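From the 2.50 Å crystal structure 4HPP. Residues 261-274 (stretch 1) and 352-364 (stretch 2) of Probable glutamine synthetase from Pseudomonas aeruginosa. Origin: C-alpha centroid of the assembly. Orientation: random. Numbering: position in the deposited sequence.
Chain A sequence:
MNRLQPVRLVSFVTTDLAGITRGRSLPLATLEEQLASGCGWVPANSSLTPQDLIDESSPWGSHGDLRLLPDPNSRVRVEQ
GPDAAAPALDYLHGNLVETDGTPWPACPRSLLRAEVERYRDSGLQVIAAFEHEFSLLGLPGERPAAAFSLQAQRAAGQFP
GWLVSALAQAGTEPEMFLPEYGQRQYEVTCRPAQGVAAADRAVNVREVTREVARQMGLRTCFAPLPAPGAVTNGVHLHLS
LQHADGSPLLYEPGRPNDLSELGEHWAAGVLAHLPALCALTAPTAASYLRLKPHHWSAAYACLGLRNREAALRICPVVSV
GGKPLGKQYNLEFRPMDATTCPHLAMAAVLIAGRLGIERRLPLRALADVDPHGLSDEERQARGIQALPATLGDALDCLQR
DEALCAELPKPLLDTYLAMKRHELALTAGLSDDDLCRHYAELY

Stretch 1 (261-274) ELGEHWAAGVLAHL
Stretch 2 (352-364) AGRLGIERRLPLR

At the centre of this contact two helices meet almost backbone to backbone, with Gly 269 CA 3.5 Å from Gly 356 CA. Residues 261–274 are helical throughout, and residues 352–358 form the end of a second helix, after which the chain turns through Arg 359 and Arg 360 and is extended from Leu 361 to Leu 363. The helix axes approach to 6.2 Å, with 125° between their N-to-C directions, and the contact buries 841 Å² summed over both sides. So close an approach depends on glycine. Gly 269 CA also sits 3.1 Å from Ala 352 O in a CA-H...O contact. A beta carbon on Gly 269 would point toward the second helix and fall 2.0 Å from Ala 352 O; one on Gly 356 would lie 2.3 Å from His 265 O. With neither present, the backbones exchange further contacts of the same kind: Gly 356 CA to His 265 O at 3.4 Å and Gly 353 CA to Trp 266 O at 3.5 Å. The carbonyls concerned can also accept their own helical bonds, as in Gly 269 N to His 265 O, 3.0 Å, and Gly 356 N to Ala 352 O, 2.9 Å.

One helical turn before Gly 356, Gly 353 makes room for an indole. Trp 266 (chi1 t, chi2 88°) lays its five-membered ring against the glycine, with Gly 353 CA 3.6 Å from the ring centroid and over its face. A beta carbon on Gly 353 would come 2.1 Å from Trp 266 NE1. At the ring edge, Ile 357 CD1 approaches Trp 266 CD1 to 3.3 Å; the isoleucine, chi1 m and chi2 t, extends this methyl far enough to meet Leu 262 CD1 as well, at 3.7 Å. Leu 262 is t, p, so its end comes nearer although its CA-to-CB bond points sideways.

Toward the C-terminal end of stretch 1, Ala 352 and Leu 355 pack against His 273. Ala 352 CB rests 3.6 Å from His 273 CB, while His 273, chi1 m and chi2 -73°, brings NE2 to 3.6 Å from Leu 355 CD1.

The turn after the second helix folds back over the first. Ala 268 points toward it, and its short side chain lets Leu 361 settle with CB 4.0 Å from Ala 268 CB. Leu 361 CD2 reaches Ala 272 CB at 4.3 Å. Leu 363, whose backbone is extended (phi/psi -103/90), places CD2 4.2 Å from Leu 271 CD1 and covers the flank.

The polar edge is formed by His 265, chi1 m and chi2 -50°. Its ND1 donates to Leu 361 O at 3.0 Å with an angle of 164°, the sole hydrogen bond between the stretches, and the acceptor lies near the ring plane. Arg 360, with positive phi (26/57), sets its CA over the ring face, 3.7 Å from the His 265 ring centroid. Imidazole thus serves both as donor and as a flat surface, while the end of the arginine side chain leads away.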

# COMPACT_ATOMS: atom_id res chain seq x y z
N GLU A 261 22.24 -13.73 62.37
CA GLU A 261 21.78 -12.76 63.36
C GLU A 261 21.69 -11.39 62.69
O GLU A 261 20.62 -10.78 62.68
CB GLU A 261 22.71 -12.70 64.56
CG GLU A 261 22.28 -11.64 65.57
CD GLU A 261 22.60 -12.03 67.00
OE1 GLU A 261 23.75 -12.47 67.23
OE2 GLU A 261 21.70 -11.90 67.86
N LEU A 262 22.81 -10.94 62.11
CA LEU A 262 22.78 -9.77 61.22
C LEU A 262 21.50 -9.77 60.32
O LEU A 262 20.64 -8.88 60.39
CB LEU A 262 24.06 -9.67 60.37
CG LEU A 262 24.07 -8.52 59.34
CD1 LEU A 262 24.08 -7.14 59.98
CD2 LEU A 262 25.24 -8.63 58.38
N GLY A 263 21.38 -10.81 59.49
CA GLY A 263 20.20 -10.99 58.68
C GLY A 263 18.92 -10.68 59.40
O GLY A 263 18.17 -9.81 58.96
N GLU A 264 18.66 -11.38 60.50
CA GLU A 264 17.41 -11.17 61.24
C GLU A 264 17.23 -9.72 61.71
O GLU A 264 16.12 -9.22 61.70
CB GLU A 264 17.31 -12.10 62.45
CG GLU A 264 18.14 -13.37 62.33
CD GLU A 264 17.82 -14.39 63.41
OE1 GLU A 264 18.13 -15.59 63.19
OE2 GLU A 264 17.24 -14.00 64.47
N HIS A 265 18.30 -9.05 62.12
CA HIS A 265 18.16 -7.64 62.49
C HIS A 265 17.72 -6.84 61.29
O HIS A 265 16.69 -6.12 61.32
CB HIS A 265 19.46 -7.09 63.10
CG HIS A 265 19.87 -7.73 64.43
ND1 HIS A 265 19.01 -7.87 65.47
CD2 HIS A 265 21.10 -8.25 64.86
CE1 HIS A 265 19.65 -8.48 66.50
NE2 HIS A 265 20.93 -8.71 66.12
N TRP A 266 18.45 -6.99 60.19
CA TRP A 266 18.10 -6.33 58.94
C TRP A 266 16.63 -6.52 58.52
O TRP A 266 15.87 -5.54 58.33
CB TRP A 266 19.07 -6.74 57.86
CG TRP A 266 18.95 -5.83 56.68
CD1 TRP A 266 19.61 -4.63 56.48
CD2 TRP A 266 18.05 -5.98 55.50
NE1 TRP A 266 19.23 -4.06 55.29
CE2 TRP A 266 18.29 -4.81 54.66
CE3 TRP A 266 17.14 -6.96 55.07
CZ2 TRP A 266 17.63 -4.62 53.43
CZ3 TRP A 266 16.47 -6.76 53.84
CH2 TRP A 266 16.71 -5.61 53.04
N ALA A 267 16.21 -7.78 58.38
CA ALA A 267 14.83 -8.09 58.05
C ALA A 267 13.83 -7.48 59.04
O ALA A 267 12.71 -7.06 58.65
CB ALA A 267 14.63 -9.59 57.95
N ALA A 268 14.23 -7.43 60.31
CA ALA A 268 13.32 -6.93 61.36
C ALA A 268 13.01 -5.41 61.21
O ALA A 268 11.85 -4.95 61.37
CB ALA A 268 13.90 -7.25 62.72
N GLY A 269 14.06 -4.66 60.86
CA GLY A 269 13.92 -3.22 60.56
C GLY A 269 13.02 -2.90 59.38
O GLY A 269 12.19 -1.98 59.45
N VAL A 270 13.21 -3.67 58.30
CA VAL A 270 12.38 -3.60 57.12
C VAL A 270 10.95 -3.87 57.55
O VAL A 270 10.05 -3.09 57.20
CB VAL A 270 12.82 -4.66 56.07
CG1 VAL A 270 11.79 -4.81 54.94
CG2 VAL A 270 14.22 -4.39 55.53
N LEU A 271 10.73 -4.97 58.29
CA LEU A 271 9.38 -5.33 58.76
C LEU A 271 8.72 -4.25 59.64
O LEU A 271 7.57 -3.91 59.43
CB LEU A 271 9.34 -6.72 59.45
CG LEU A 271 9.62 -7.88 58.48
CD1 LEU A 271 9.11 -9.21 58.95
CD2 LEU A 271 9.05 -7.64 57.08
N ALA A 272 9.45 -3.69 60.60
CA ALA A 272 8.85 -2.76 61.56
C ALA A 272 8.44 -1.47 60.87
O ALA A 272 7.42 -0.85 61.24
CB ALA A 272 9.80 -2.49 62.68
N HIS A 273 9.21 -1.11 59.84
CA HIS A 273 8.94 0.08 59.06
C HIS A 273 8.13 -0.11 57.81
O HIS A 273 7.74 0.88 57.19
CB HIS A 273 10.24 0.78 58.72
CG HIS A 273 10.98 1.30 59.93
ND1 HIS A 273 10.57 2.38 60.63
CD2 HIS A 273 12.11 0.81 60.58
CE1 HIS A 273 11.41 2.57 61.66
NE2 HIS A 273 12.35 1.62 61.63
N LEU A 274 7.84 -1.33 57.42
CA LEU A 274 7.07 -1.52 56.16
C LEU A 274 5.86 -0.60 55.94
O LEU A 274 5.68 -0.14 54.81
CB LEU A 274 6.68 -2.99 55.86
CG LEU A 274 7.45 -3.60 54.67
CD1 LEU A 274 7.23 -5.09 54.58
CD2 LEU A 274 7.03 -2.92 53.36
N ALA A 352 15.55 1.30 56.54
CA ALA A 352 14.81 0.65 57.61
C ALA A 352 15.55 -0.60 58.05
O ALA A 352 15.55 -0.91 59.24
CB ALA A 352 13.40 0.30 57.17
N GLY A 353 16.18 -1.28 57.10
CA GLY A 353 17.06 -2.41 57.37
C GLY A 353 18.20 -1.97 58.26
O GLY A 353 18.45 -2.60 59.30
N ARG A 354 18.87 -0.89 57.87
CA ARG A 354 19.95 -0.30 58.68
C ARG A 354 19.45 -0.07 60.10
O ARG A 354 20.04 -0.56 61.04
CB ARG A 354 20.48 1.03 58.10
CG ARG A 354 22.01 1.19 58.03
CD ARG A 354 22.48 2.66 58.06
NE ARG A 354 21.59 3.68 57.44
CZ ARG A 354 21.00 4.70 58.07
NH1 ARG A 354 21.18 4.86 59.37
NH2 ARG A 354 20.20 5.57 57.43
N LEU A 355 18.36 0.69 60.24
CA LEU A 355 17.73 0.91 61.54
C LEU A 355 17.44 -0.41 62.29
O LEU A 355 17.43 -0.44 63.52
CB LEU A 355 16.41 1.65 61.35
CG LEU A 355 16.53 3.13 61.02
CD1 LEU A 355 15.16 3.76 61.13
CD2 LEU A 355 17.51 3.77 61.99
N GLY A 356 17.19 -1.48 61.55
CA GLY A 356 16.96 -2.78 62.14
C GLY A 356 18.25 -3.21 62.79
O GLY A 356 18.26 -3.59 63.95
N ILE A 357 19.34 -3.13 62.03
CA ILE A 357 20.64 -3.59 62.48
C ILE A 357 21.20 -2.77 63.63
O ILE A 357 21.72 -3.33 64.58
CB ILE A 357 21.63 -3.57 61.29
CG1 ILE A 357 21.18 -4.61 60.24
CG2 ILE A 357 23.07 -3.76 61.79
CD1 ILE A 357 21.83 -4.46 58.89
N GLU A 358 21.10 -1.44 63.51
CA GLU A 358 21.58 -0.45 64.51
C GLU A 358 20.98 -0.59 65.92
O GLU A 358 21.66 -0.35 66.92
CB GLU A 358 21.35 1.00 63.99
CG GLU A 358 22.18 1.31 62.74
CD GLU A 358 22.09 2.74 62.20
OE1 GLU A 358 21.08 3.48 62.44
OE2 GLU A 358 23.08 3.11 61.52
N ARG A 359 19.70 -0.96 65.99
CA ARG A 359 18.97 -1.14 67.25
C ARG A 359 18.75 -2.62 67.60
O ARG A 359 17.87 -2.95 68.39
CB ARG A 359 17.62 -0.40 67.16
CG ARG A 359 17.89 1.03 66.75
CD ARG A 359 16.66 1.87 66.47
NE ARG A 359 17.14 3.17 65.98
CZ ARG A 359 16.44 4.30 65.91
NH1 ARG A 359 15.14 4.37 66.28
NH2 ARG A 359 17.07 5.39 65.47
N ARG A 360 19.58 -3.48 66.99
CA ARG A 360 19.48 -4.92 67.10
C ARG A 360 18.06 -5.38 67.42
O ARG A 360 17.81 -6.03 68.42
CB ARG A 360 20.51 -5.46 68.11
CG ARG A 360 21.96 -5.23 67.70
CD ARG A 360 22.90 -5.05 68.91
NE ARG A 360 22.41 -4.01 69.80
CZ ARG A 360 22.91 -2.78 69.90
NH1 ARG A 360 23.98 -2.42 69.19
NH2 ARG A 360 22.32 -1.92 70.74
N LEU A 361 17.14 -4.99 66.54
CA LEU A 361 15.73 -5.33 66.55
C LEU A 361 15.47 -6.84 66.41
O LEU A 361 16.00 -7.51 65.52
CB LEU A 361 15.04 -4.56 65.42
CG LEU A 361 13.97 -3.50 65.72
CD1 LEU A 361 14.30 -2.62 66.91
CD2 LEU A 361 13.72 -2.63 64.49
N PRO A 362 14.66 -7.40 67.32
CA PRO A 362 14.48 -8.85 67.27
C PRO A 362 13.40 -9.22 66.26
O PRO A 362 12.56 -8.39 65.98
CB PRO A 362 14.02 -9.18 68.71
CG PRO A 362 13.39 -7.90 69.25
CD PRO A 362 13.88 -6.74 68.41
N LEU A 363 13.39 -10.46 65.77
CA LEU A 363 12.46 -10.88 64.72
C LEU A 363 11.27 -11.69 65.18
O LEU A 363 11.35 -12.91 65.18
CB LEU A 363 13.23 -11.74 63.72
CG LEU A 363 13.10 -11.41 62.23
CD1 LEU A 363 13.49 -12.65 61.45
CD2 LEU A 363 11.72 -10.86 61.80
N ARG A 364 10.16 -11.04 65.53
CA ARG A 364 8.93 -11.71 65.98
C ARG A 364 8.27 -12.65 64.95
O ARG A 364 7.80 -12.23 63.89
CB ARG A 364 7.92 -10.69 66.47